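Local coordinates for protein tryptophan halogenase superfamily (PDB 6FRL) that halogenates organic substrates as a flavin-dependent enzyme, with a preference for bromination over chlorination, at residues Thr432-Phe437 with His463-Val468; Phe100-Gly105 with Leu451-Gly456; Tyr107-Lys112 with Pro154-Ser159. All blocks are in the same frame, centred on the assembly; numbering follows the deposited sequence.

Contact 1. Residues Thr432-Phe437 with His463-Val468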
ATOM      1  N   THR B 432     -12.037  17.677   3.452  1.00 34.14           N
ATOM      2  CA  THR B 432     -13.071  18.629   3.944  1.00 34.92           C
ATOM      3  C   THR B 432     -14.478  18.009   4.004  1.00 31.86           C
ATOM      4  O   THR B 432     -15.264  18.346   4.873  1.00 35.07           O
ATOM      5  CB  THR B 432     -13.113  19.975   3.178  1.00 32.38           C
ATOM      6  OG1 THR B 432     -13.824  19.796   1.975  1.00 33.41           O
ATOM      7  CG2 THR B 432     -11.698  20.510   2.858  1.00 32.53           C
ATOM      8  N   ALA B 433     -14.774  17.082   3.110  1.00 30.38           N
ATOM      9  CA  ALA B 433     -16.071  16.402   3.087  1.00 30.50           C
ATOM     10  C   ALA B 433     -16.225  15.380   4.184  1.00 32.39           C
ATOM     11  O   ALA B 433     -17.324  15.190   4.674  1.00 39.20           O
ATOM     12  CB  ALA B 433     -16.303  15.723   1.758  1.00 27.10           C
ATOM     13  N   ARG B 434     -15.153  14.683   4.541  1.00 32.24           N
ATOM     14  CA  ARG B 434     -15.324  13.510   5.389  1.00 33.41           C
ATOM     15  C   ARG B 434     -14.215  13.202   6.405  1.00 32.83           C
ATOM     16  O   ARG B 434     -14.396  12.312   7.259  1.00 34.52           O
ATOM     17  CB  ARG B 434     -15.582  12.318   4.450  1.00 35.27           C
ATOM     18  CG  ARG B 434     -15.980  10.983   5.075  1.00 34.20           C
ATOM     19  CD  ARG B 434     -17.089  11.043   6.107  1.00 33.00           C
ATOM     20  NE  ARG B 434     -17.281   9.723   6.720  1.00 34.84           N
ATOM     21  CZ  ARG B 434     -16.445   9.156   7.613  1.00 36.24           C
ATOM     22  NH1 ARG B 434     -15.321   9.761   8.034  1.00 35.55           N
ATOM     23  NH2 ARG B 434     -16.718   7.956   8.101  1.00 34.91           N
ATOM     24  N   GLY B 435     -13.103  13.939   6.367  1.00 31.14           N
ATOM     25  CA  GLY B 435     -11.937  13.646   7.228  1.00 31.06           C
ATOM     26  C   GLY B 435     -11.196  12.349   6.934  1.00 28.57           C
ATOM     27  O   GLY B 435     -10.671  11.725   7.850  1.00 26.95           O
ATOM     28  N   GLN B 436     -11.154  11.961   5.660  1.00 29.58           N
ATOM     29  CA  GLN B 436     -10.458  10.770   5.196  1.00 32.14           C
ATOM     30  C   GLN B 436      -9.428  11.102   4.115  1.00 32.17           C
ATOM     31  O   GLN B 436      -9.460  12.182   3.487  1.00 29.07           O
ATOM     32  CB  GLN B 436     -11.468   9.734   4.671  1.00 33.75           C
ATOM     33  CG  GLN B 436     -12.206   8.979   5.770  1.00 35.07           C
ATOM     34  CD  GLN B 436     -11.375   7.842   6.326  1.00 36.13           C
ATOM     35  OE1 GLN B 436     -10.146   7.902   6.308  1.00 37.11           O
ATOM     36  NE2 GLN B 436     -12.044   6.749   6.758  1.00 35.44           N
ATOM     37  N   PHE B 437      -8.542  10.127   3.883  1.00 30.94           N
ATOM     38  CA  PHE B 437      -7.320  10.334   3.116  1.00 31.05           C
ATOM     39  C   PHE B 437      -7.397   9.570   1.820  1.00 32.66           C
ATOM     40  O   PHE B 437      -7.651   8.375   1.829  1.00 31.74           O
ATOM     41  CB  PHE B 437      -6.132   9.876   3.946  1.00 29.24           C
ATOM     42  CG  PHE B 437      -6.028  10.612   5.249  1.00 30.63           C
ATOM     43  CD1 PHE B 437      -5.504  11.898   5.290  1.00 27.71           C
ATOM     44  CD2 PHE B 437      -6.524  10.050   6.430  1.00 29.30           C
ATOM     45  CE1 PHE B 437      -5.453  12.592   6.482  1.00 28.53           C
ATOM     46  CE2 PHE B 437      -6.460  10.754   7.621  1.00 30.02           C
ATOM     47  CZ  PHE B 437      -5.926  12.019   7.654  1.00 28.30           C
ATOM     48  N   HIS B 463     -18.128  17.537   8.847  1.00 69.19           N
ATOM     49  CA  HIS B 463     -18.464  16.413   9.729  1.00 81.43           C
ATOM     50  C   HIS B 463     -17.397  15.316   9.810  1.00 81.04           C
ATOM     51  O   HIS B 463     -16.845  14.803   8.795  1.00 77.04           O
ATOM     52  CB  HIS B 463     -19.846  15.778   9.507  1.00 88.61           C
ATOM     53  CG  HIS B 463     -20.501  15.353  10.793  1.00 96.29           C
ATOM     54  ND1 HIS B 463     -20.387  14.080  11.317  1.00 97.43           N
ATOM     55  CD2 HIS B 463     -21.249  16.056  11.680  1.00100.14           C
ATOM     56  CE1 HIS B 463     -21.057  14.013  12.456  1.00 96.17           C
ATOM     57  NE2 HIS B 463     -21.581  15.200  12.703  1.00 97.98           N
ATOM     58  N   HIS B 464     -17.081  14.998  11.066  1.00 75.48           N
ATOM     59  CA  HIS B 464     -16.333  13.784  11.478  1.00 70.31           C
ATOM     60  C   HIS B 464     -17.184  12.485  11.307  1.00 64.60           C
ATOM     61  O   HIS B 464     -18.352  12.532  10.914  1.00 77.56           O
ATOM     62  CB  HIS B 464     -15.807  13.949  12.934  1.00 64.12           C
ATOM     63  CG  HIS B 464     -16.878  14.142  13.972  1.00 63.76           C
ATOM     64  ND1 HIS B 464     -17.155  15.364  14.545  1.00 61.85           N
ATOM     65  CD2 HIS B 464     -17.728  13.256  14.545  1.00 68.61           C
ATOM     66  CE1 HIS B 464     -18.141  15.226  15.417  1.00 65.39           C
ATOM     67  NE2 HIS B 464     -18.502  13.954  15.442  1.00 66.03           N
ATOM     68  N   ASP B 465     -16.585  11.337  11.615  1.00 54.20           N
ATOM     69  CA  ASP B 465     -17.205   9.999  11.485  1.00 51.73           C
ATOM     70  C   ASP B 465     -18.330   9.829  12.542  1.00 49.21           C
ATOM     71  O   ASP B 465     -18.039   9.933  13.720  1.00 57.83           O
ATOM     72  CB  ASP B 465     -16.085   8.951  11.669  1.00 48.14           C
ATOM     73  CG  ASP B 465     -16.520   7.532  11.408  1.00 49.87           C
ATOM     74  OD1 ASP B 465     -17.668   7.144  11.697  1.00 57.02           O
ATOM     75  OD2 ASP B 465     -15.664   6.765  10.919  1.00 52.46           O
ATOM     76  N   PRO B 466     -19.600   9.543  12.138  1.00 50.00           N
ATOM     77  CA  PRO B 466     -20.728   9.559  13.119  1.00 53.63           C
ATOM     78  C   PRO B 466     -20.806   8.404  14.119  1.00 57.66           C
ATOM     79  O   PRO B 466     -21.679   8.427  14.982  1.00 65.82           O
ATOM     80  CB  PRO B 466     -21.978   9.536  12.243  1.00 49.06           C
ATOM     81  CG  PRO B 466     -21.534   8.816  11.023  1.00 55.63           C
ATOM     82  CD  PRO B 466     -20.065   9.117  10.804  1.00 52.11           C
ATOM     83  N   ALA B 467     -19.934   7.397  14.010  1.00 55.18           N
ATOM     84  CA  ALA B 467     -19.845   6.350  15.052  1.00 57.54           C
ATOM     85  C   ALA B 467     -19.224   6.904  16.346  1.00 53.46           C
ATOM     86  O   ALA B 467     -19.405   6.348  17.432  1.00 50.00           O
ATOM     87  CB  ALA B 467     -19.059   5.155  14.529  1.00 57.23           C
ATOM     88  N   VAL B 468     -18.508   8.010  16.179  1.00 49.46           N
ATOM     89  CA  VAL B 468     -17.830   8.739  17.242  1.00 52.90           C
ATOM     90  C   VAL B 468     -18.789   9.481  18.158  1.00 53.69           C
ATOM     91  O   VAL B 468     -18.519   9.587  19.334  1.00 55.47           O
ATOM     92  CB  VAL B 468     -16.809   9.733  16.621  1.00 52.43           C
ATOM     93  CG1 VAL B 468     -16.232  10.694  17.635  1.00 55.04           C
ATOM     94  CG2 VAL B 468     -15.682   8.963  15.947  1.00 55.52           C
TER
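Arg-434 reaches out from the last turn of helix 422-434 and sets its guanidinium against Asp-465. Its CB points away from 463-468, and the bend at chi2 (48°) brings CD round toward that loop. NH2 is the atom that meets the carboxylate, 3.2 Å from Asp-465 OD2, in a salt bridge whose hydrogen bond is weak. The two planar groups are turned 65° apart, and CA of Asp-465 lies over one guanidinium face, toward its rim, so the aspartate offers carbon as well as charge. Its other oxygen, OD1, accepts from the backbone N of Ala-467 at 3.2 Å in an Asx turn, a common role for aspartate, which would steady the carboxylate. His-463 contributes mainly backbone: its O lies 3.8 Å from Arg-434 O. After Arg-434 the chain leaves the helix at Gly-435 with positive phi, a conformation that favours glycine. The stronger polar partner of the arginine is Phe-369 of the second subunit, whose carbonyl accepts from NE. The contact thus joins the last turn of helix 422-434 to the loop between helices 447-456 and 473-492, beside helix 116-125 and at the subunit interface.

Contact 2. Residues Phe100-Gly105 with Leu451-Gly456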
ATOM      1  N   PHE B 100       3.383  25.672  14.154  1.00 31.88           N
ATOM      2  CA  PHE B 100       3.111  24.250  14.274  1.00 30.31           C
ATOM      3  C   PHE B 100       4.314  23.365  13.900  1.00 28.40           C
ATOM      4  O   PHE B 100       5.233  23.816  13.232  1.00 27.23           O
ATOM      5  CB  PHE B 100       1.834  23.867  13.509  1.00 31.18           C
ATOM      6  CG  PHE B 100       2.014  23.707  12.021  1.00 33.29           C
ATOM      7  CD1 PHE B 100       1.874  24.808  11.167  1.00 30.46           C
ATOM      8  CD2 PHE B 100       2.283  22.442  11.459  1.00 33.47           C
ATOM      9  CE1 PHE B 100       2.026  24.665   9.789  1.00 32.15           C
ATOM     10  CE2 PHE B 100       2.441  22.292  10.077  1.00 34.41           C
ATOM     11  CZ  PHE B 100       2.315  23.403   9.231  1.00 32.53           C
ATOM     12  N   ILE B 101       4.325  22.127  14.397  1.00 27.56           N
ATOM     13  CA  ILE B 101       5.395  21.157  14.103  1.00 27.64           C
ATOM     14  C   ILE B 101       4.841  19.912  13.363  1.00 26.49           C
ATOM     15  O   ILE B 101       3.902  19.237  13.866  1.00 26.86           O
ATOM     16  CB  ILE B 101       6.131  20.686  15.391  1.00 26.95           C
ATOM     17  CG1 ILE B 101       6.889  21.836  16.021  1.00 29.27           C
ATOM     18  CG2 ILE B 101       7.146  19.616  15.060  1.00 26.67           C
ATOM     19  CD1 ILE B 101       7.492  21.549  17.401  1.00 29.87           C
ATOM     20  N   HIS B 102       5.467  19.595  12.223  1.00 24.66           N
ATOM     21  CA  HIS B 102       5.254  18.317  11.503  1.00 24.61           C
ATOM     22  C   HIS B 102       6.248  17.315  12.006  1.00 25.50           C
ATOM     23  O   HIS B 102       7.424  17.394  11.673  1.00 28.24           O
ATOM     24  CB  HIS B 102       5.409  18.489   9.976  1.00 24.31           C
ATOM     25  CG  HIS B 102       5.300  17.209   9.202  1.00 23.75           C
ATOM     26  ND1 HIS B 102       5.732  17.094   7.892  1.00 23.16           N
ATOM     27  CD2 HIS B 102       4.850  15.983   9.562  1.00 21.44           C
ATOM     28  CE1 HIS B 102       5.574  15.845   7.492  1.00 21.84           C
ATOM     29  NE2 HIS B 102       5.020  15.156   8.481  1.00 20.70           N
ATOM     30  N   PRO B 103       5.791  16.369  12.828  1.00 26.86           N
ATOM     31  CA  PRO B 103       6.684  15.383  13.411  1.00 27.07           C
ATOM     32  C   PRO B 103       6.778  14.101  12.590  1.00 26.01           C
ATOM     33  O   PRO B 103       6.016  13.922  11.659  1.00 26.71           O
ATOM     34  CB  PRO B 103       5.978  15.081  14.728  1.00 26.49           C
ATOM     35  CG  PRO B 103       4.524  15.071  14.334  1.00 25.27           C
ATOM     36  CD  PRO B 103       4.424  16.195  13.356  1.00 27.12           C
ATOM     37  N   PHE B 104       7.640  13.192  13.010  1.00 27.21           N
ATOM     38  CA  PHE B 104       7.612  11.789  12.538  1.00 28.75           C
ATOM     39  C   PHE B 104       6.864  10.950  13.565  1.00 30.31           C
ATOM     40  O   PHE B 104       7.479  10.410  14.494  1.00 33.85           O
ATOM     41  CB  PHE B 104       9.030  11.263  12.324  1.00 28.34           C
ATOM     42  CG  PHE B 104       9.906  12.214  11.569  1.00 27.81           C
ATOM     43  CD1 PHE B 104       9.608  12.536  10.260  1.00 28.55           C
ATOM     44  CD2 PHE B 104      11.030  12.804  12.165  1.00 27.83           C
ATOM     45  CE1 PHE B 104      10.413  13.418   9.541  1.00 28.92           C
ATOM     46  CE2 PHE B 104      11.838  13.681  11.442  1.00 27.59           C
ATOM     47  CZ  PHE B 104      11.523  13.986  10.138  1.00 28.35           C
ATOM     48  N   GLY B 105       5.539  10.893  13.426  1.00 29.79           N
ATOM     49  CA  GLY B 105       4.701  10.093  14.306  1.00 30.02           C
ATOM     50  C   GLY B 105       3.213  10.259  14.015  1.00 32.86           C
ATOM     51  O   GLY B 105       2.797  11.163  13.261  1.00 28.55           O
ATOM     52  N   LEU B 451      -2.405  15.104   7.788  1.00 25.95           N
ATOM     53  CA  LEU B 451      -3.073  15.603   8.994  1.00 25.41           C
ATOM     54  C   LEU B 451      -2.335  16.768   9.639  1.00 24.21           C
ATOM     55  O   LEU B 451      -2.958  17.763   9.984  1.00 23.49           O
ATOM     56  CB  LEU B 451      -3.257  14.492  10.012  1.00 25.79           C
ATOM     57  CG  LEU B 451      -4.039  14.791  11.296  1.00 27.02           C
ATOM     58  CD1 LEU B 451      -5.379  15.475  11.038  1.00 27.28           C
ATOM     59  CD2 LEU B 451      -4.293  13.500  12.079  1.00 26.37           C
ATOM     60  N   ALA B 452      -1.013  16.656   9.779  1.00 24.20           N
ATOM     61  CA  ALA B 452      -0.208  17.729  10.397  1.00 23.69           C
ATOM     62  C   ALA B 452      -0.313  19.039   9.615  1.00 24.27           C
ATOM     63  O   ALA B 452      -0.338  20.138  10.192  1.00 24.18           O
ATOM     64  CB  ALA B 452       1.251  17.311  10.521  1.00 22.33           C
ATOM     65  N   ILE B 453      -0.359  18.923   8.292  1.00 23.86           N
ATOM     66  CA  ILE B 453      -0.463  20.106   7.454  1.00 23.66           C
ATOM     67  C   ILE B 453      -1.902  20.664   7.481  1.00 25.55           C
ATOM     68  O   ILE B 453      -2.097  21.878   7.664  1.00 23.13           O
ATOM     69  CB  ILE B 453       0.049  19.818   6.030  1.00 22.98           C
ATOM     70  CG1 ILE B 453       1.516  19.283   6.079  1.00 22.17           C
ATOM     71  CG2 ILE B 453      -0.067  21.064   5.145  1.00 23.61           C
ATOM     72  CD1 ILE B 453       2.504  20.071   6.928  1.00 21.17           C
ATOM     73  N   TYR B 454      -2.907  19.783   7.364  1.00 26.48           N
ATOM     74  CA  TYR B 454      -4.295  20.252   7.433  1.00 27.65           C
ATOM     75  C   TYR B 454      -4.507  21.018   8.743  1.00 28.16           C
ATOM     76  O   TYR B 454      -4.959  22.169   8.724  1.00 27.25           O
ATOM     77  CB  TYR B 454      -5.312  19.116   7.282  1.00 26.98           C
ATOM     78  CG  TYR B 454      -5.366  18.465   5.899  1.00 26.51           C
ATOM     79  CD1 TYR B 454      -5.482  19.223   4.753  1.00 26.95           C
ATOM     80  CD2 TYR B 454      -5.337  17.067   5.754  1.00 26.38           C
ATOM     81  CE1 TYR B 454      -5.556  18.614   3.489  1.00 28.75           C
ATOM     82  CE2 TYR B 454      -5.398  16.450   4.515  1.00 26.45           C
ATOM     83  CZ  TYR B 454      -5.504  17.225   3.380  1.00 28.06           C
ATOM     84  OH  TYR B 454      -5.589  16.640   2.135  1.00 30.38           O
ATOM     85  N   ASP B 455      -4.097  20.414   9.852  1.00 26.79           N
ATOM     86  CA  ASP B 455      -4.254  21.038  11.156  1.00 27.82           C
ATOM     87  C   ASP B 455      -3.409  22.286  11.330  1.00 28.07           C
ATOM     88  O   ASP B 455      -3.875  23.280  11.882  1.00 27.58           O
ATOM     89  CB  ASP B 455      -3.953  20.051  12.287  1.00 26.82           C
ATOM     90  CG  ASP B 455      -3.789  20.726  13.590  1.00 26.11           C
ATOM     91  OD1 ASP B 455      -4.832  21.154  14.110  1.00 26.72           O
ATOM     92  OD2 ASP B 455      -2.622  20.852  14.061  1.00 25.50           O
ATOM     93  N   GLY B 456      -2.169  22.256  10.868  1.00 30.71           N
ATOM     94  CA  GLY B 456      -1.287  23.447  10.928  1.00 30.22           C
ATOM     95  C   GLY B 456      -1.831  24.681  10.215  1.00 29.31           C
ATOM     96  O   GLY B 456      -1.645  25.803  10.681  1.00 29.49           O
TER
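With chi1 at 80°, CG of Phe-100 lies between the backbone N and the carbonyl carbon on the helix side, and the ring rests with one face on Gly-456; on the helix a chi2 of -49° carries CD1 of Ile-453 to the rim of the same ring. CA of Gly-456 sits over the ring centre, 3.5 Å from the centroid and almost on the normal, a CH-pi contact. Glycine suits the place because a CB there would run into Phe-100 CZ. CD1 of Ile-453 meets the ring at its edge, in plane, 3.9 Å from Phe-100 CE2. One turn before Gly-456, the small Ala-452 points its CB at the strand, 4.0 Å from CD2 of His-102. An alanine in place of Phe-100 would probably leave Gly-456 CA and the tip of Ile-453 without their aromatic partner and open a gap between strand and helix. Strand 100-103 and helix 451-456 run nearly antiparallel, 173° between their directions, with axes 8.3 Å apart. Between the two segments the packing is thus largely apolar, but His-102 adds a polar tie to the preceding turn of the same helix, NE2 bonding to Ser-449, while Glu-351 holds ND1.

Contact 3. Residues Tyr107-Lys112 with Pro154-Ser159; sequences YGQDVK and PPSQLS
Gln-109 and Gln-157 meet with their side chains crossing and their amide planes 76° apart. Gln-157 is the straighter of the two: CG is anti to the backbone N (chi1 -179°), and the extended chain beyond it carries the amide as far as the 108-110 backbone, where OE1 is 3.5 Å from Asp-110 N. Gln-109 starts anti as well, but the bend at chi2 (68°) puts CD beside CB of Gln-157, and the amide atoms lie next to that carbon, Gln-109 NE2 at 3.3 Å from it. The amide oxygen of Gln-109 also faces carbon, with OE1 3.6 Å from CB of Ser-156. NE2 of Gln-109 lies only 2.9 Å from OE1 of Gln-157, yet the angle is too poor for a hydrogen bond; the same NE2 gives a weak one to the backbone O of Asp-110 instead. At the far end of Gln-157, NE2 comes within 3.3 Å of Gly-108 O.

Leu-158 supplies the apolar part, its CD1 resting 3.8 Å from CB of Gln-109 and also against the backbone of Gly-108, whose positive phi favours glycine. Asp-110 turns its own OD1 to the backbone N of Phe-116, at the start of helix 116-125. Behind Gln-157, the short 3-10 turn is held by Ser-156 O, which accepts from both N and OG of Ser-159, OG at 3.0 Å.

The loop between strand 99-103 and helix 116-125 thus meets the loop between helix 137-143 and strand 164-168. Amides and carbonyls cluster around the two glutamines, amide atoms of Gln-109 packing on CB of Gln-157, and Leu-158 adds the apolar contact beside them.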
ATOM      1  N   TYR B 107      -0.822  10.806  15.738  1.00 33.10           N
ATOM      2  CA  TYR B 107      -1.520  11.583  16.769  1.00 30.34           C
ATOM      3  C   TYR B 107      -2.480  10.725  17.587  1.00 29.08           C
ATOM      4  O   TYR B 107      -3.352  10.069  17.044  1.00 28.25           O
ATOM      5  CB  TYR B 107      -2.323  12.711  16.129  1.00 29.58           C
ATOM      6  CG  TYR B 107      -1.472  13.763  15.491  1.00 31.36           C
ATOM      7  CD1 TYR B 107      -0.938  14.815  16.237  1.00 32.57           C
ATOM      8  CD2 TYR B 107      -1.169  13.709  14.139  1.00 31.58           C
ATOM      9  CE1 TYR B 107      -0.146  15.794  15.627  1.00 33.40           C
ATOM     10  CE2 TYR B 107      -0.383  14.686  13.537  1.00 30.31           C
ATOM     11  CZ  TYR B 107       0.133  15.704  14.275  1.00 30.78           C
ATOM     12  OH  TYR B 107       0.899  16.650  13.680  1.00 29.46           O
ATOM     13  N   GLY B 108      -2.326  10.743  18.899  1.00 29.02           N
ATOM     14  CA  GLY B 108      -3.262  10.063  19.762  1.00 32.02           C
ATOM     15  C   GLY B 108      -3.241   8.559  19.564  1.00 33.51           C
ATOM     16  O   GLY B 108      -2.210   7.972  19.172  1.00 29.50           O
ATOM     17  N   GLN B 109      -4.400   7.968  19.855  1.00 38.87           N
ATOM     18  CA  GLN B 109      -4.658   6.531  19.801  1.00 44.03           C
ATOM     19  C   GLN B 109      -5.939   6.287  19.009  1.00 44.52           C
ATOM     20  O   GLN B 109      -6.996   6.781  19.389  1.00 49.01           O
ATOM     21  CB  GLN B 109      -4.820   6.000  21.225  1.00 50.94           C
ATOM     22  CG  GLN B 109      -5.103   4.498  21.395  1.00 56.12           C
ATOM     23  CD  GLN B 109      -3.914   3.614  20.999  1.00 63.76           C
ATOM     24  OE1 GLN B 109      -2.973   3.394  21.803  1.00 61.99           O
ATOM     25  NE2 GLN B 109      -3.924   3.137  19.744  1.00 60.04           N
ATOM     26  N   ASP B 110      -5.821   5.551  17.901  1.00 47.47           N
ATOM     27  CA  ASP B 110      -6.983   5.087  17.127  1.00 49.22           C
ATOM     28  C   ASP B 110      -7.815   4.128  17.979  1.00 50.99           C
ATOM     29  O   ASP B 110      -7.272   3.359  18.783  1.00 52.89           O
ATOM     30  CB  ASP B 110      -6.548   4.409  15.814  1.00 47.16           C
ATOM     31  CG  ASP B 110      -6.028   5.422  14.762  1.00 51.69           C
ATOM     32  OD1 ASP B 110      -5.874   6.630  15.096  1.00 46.80           O
ATOM     33  OD2 ASP B 110      -5.779   5.016  13.583  1.00 49.68           O
ATOM     34  N   VAL B 111      -9.134   4.204  17.816  1.00 55.86           N
ATOM     35  CA  VAL B 111     -10.089   3.440  18.631  1.00 61.10           C
ATOM     36  C   VAL B 111     -11.127   2.795  17.721  1.00 66.83           C
ATOM     37  O   VAL B 111     -11.678   3.450  16.833  1.00 75.63           O
ATOM     38  CB  VAL B 111     -10.777   4.349  19.665  1.00 58.41           C
ATOM     39  CG1 VAL B 111     -11.910   3.622  20.374  1.00 57.34           C
ATOM     40  CG2 VAL B 111      -9.731   4.869  20.648  1.00 62.07           C
ATOM     41  N   LYS B 112     -11.375   1.507  17.931  1.00 71.60           N
ATOM     42  CA  LYS B 112     -12.396   0.760  17.193  1.00 74.82           C
ATOM     43  C   LYS B 112     -12.260   0.878  15.674  1.00 69.21           C
ATOM     44  O   LYS B 112     -13.259   0.881  14.951  1.00 74.11           O
ATOM     45  CB  LYS B 112     -13.803   1.179  17.678  1.00 80.27           C
ATOM     46  CG  LYS B 112     -14.059   0.797  19.129  1.00 82.40           C
ATOM     47  CD  LYS B 112     -15.402   1.288  19.646  1.00 87.62           C
ATOM     48  CE  LYS B 112     -15.631   0.788  21.069  1.00 86.73           C
ATOM     49  NZ  LYS B 112     -16.773   1.484  21.715  1.00 87.37           N
ATOM     50  N   PRO B 154       7.000  -0.554  22.478  1.00 98.76           N
ATOM     51  CA  PRO B 154       6.380   0.468  23.321  1.00 95.12           C
ATOM     52  C   PRO B 154       4.991   0.061  23.872  1.00 86.09           C
ATOM     53  O   PRO B 154       4.195  -0.526  23.131  1.00 67.92           O
ATOM     54  CB  PRO B 154       6.276   1.672  22.371  1.00 90.75           C
ATOM     55  CG  PRO B 154       6.188   1.085  20.998  1.00 89.67           C
ATOM     56  CD  PRO B 154       6.772  -0.299  21.037  1.00 92.23           C
ATOM     57  N   PRO B 155       4.692   0.392  25.154  1.00 83.24           N
ATOM     58  CA  PRO B 155       3.370   0.106  25.730  1.00 91.54           C
ATOM     59  C   PRO B 155       2.189   0.192  24.733  1.00 93.71           C
ATOM     60  O   PRO B 155       1.425  -0.770  24.614  1.00 95.26           O
ATOM     61  CB  PRO B 155       3.241   1.170  26.835  1.00 93.57           C
ATOM     62  CG  PRO B 155       4.649   1.488  27.244  1.00 89.72           C
ATOM     63  CD  PRO B 155       5.581   1.041  26.145  1.00 85.87           C
ATOM     64  N   SER B 156       2.082   1.317  24.012  1.00 94.35           N
ATOM     65  CA  SER B 156       1.014   1.543  23.025  1.00 88.14           C
ATOM     66  C   SER B 156       1.419   2.570  21.957  1.00 80.48           C
ATOM     67  O   SER B 156       2.511   3.133  22.015  1.00 78.19           O
ATOM     68  CB  SER B 156      -0.229   2.062  23.748  1.00 90.55           C
ATOM     69  OG  SER B 156       0.059   3.319  24.349  1.00 97.54           O
ATOM     70  N   GLN B 157       0.505   2.801  20.998  1.00 69.50           N
ATOM     71  CA  GLN B 157       0.615   3.851  19.974  1.00 70.76           C
ATOM     72  C   GLN B 157       1.086   5.265  20.449  1.00 69.06           C
ATOM     73  O   GLN B 157       1.775   5.959  19.694  1.00 65.63           O
ATOM     74  CB  GLN B 157      -0.733   3.958  19.193  1.00 69.67           C
ATOM     75  CG  GLN B 157      -0.801   5.001  18.067  1.00 65.27           C
ATOM     76  CD  GLN B 157      -2.092   4.929  17.206  1.00 69.01           C
ATOM     77  OE1 GLN B 157      -2.785   3.906  17.167  1.00 70.44           O
ATOM     78  NE2 GLN B 157      -2.411   6.018  16.516  1.00 61.64           N
ATOM     79  N   LEU B 158       0.733   5.679  21.671  1.00 59.62           N
ATOM     80  CA  LEU B 158       1.111   7.006  22.200  1.00 55.80           C
ATOM     81  C   LEU B 158       2.602   7.245  22.376  1.00 51.36           C
ATOM     82  O   LEU B 158       3.037   8.389  22.410  1.00 46.59           O
ATOM     83  CB  LEU B 158       0.427   7.295  23.560  1.00 56.55           C
ATOM     84  CG  LEU B 158      -0.685   8.337  23.598  1.00 55.95           C
ATOM     85  CD1 LEU B 158      -1.967   7.641  23.188  1.00 59.37           C
ATOM     86  CD2 LEU B 158      -0.817   8.929  24.993  1.00 57.06           C
ATOM     87  N   SER B 159       3.377   6.176  22.516  1.00 52.07           N
ATOM     88  CA  SER B 159       4.822   6.319  22.751  1.00 55.11           C
ATOM     89  C   SER B 159       5.656   6.115  21.481  1.00 49.68           C
ATOM     90  O   SER B 159       6.877   6.166  21.555  1.00 48.04           O
ATOM     91  CB  SER B 159       5.280   5.390  23.899  1.00 58.79           C
ATOM     92  OG  SER B 159       4.610   4.143  23.836  1.00 64.44           O
TER

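Contact 2 is the buried one, where an edge strand of the seven-stranded sheet packs on helix 447-456 through aromatic and aliphatic groups. Contacts 1 and 3 lie farther from the chain centre, join loops or helix ends, and draw on polar side chains: a charge pair beside the second subunit in contact 1, crossed amides in contact 3, which no other chain touches. Contact 2 touches both. Leu-451 N lies 4.2 Å from Phe-437 CE1 of contact 1, and Ala-452 CB lies 3.2 Å from Tyr-107 OH of contact 3. Helix 447-456 is thus shared ground, whereas contacts 1 and 3 stay about 7 Å apart at their nearest atoms.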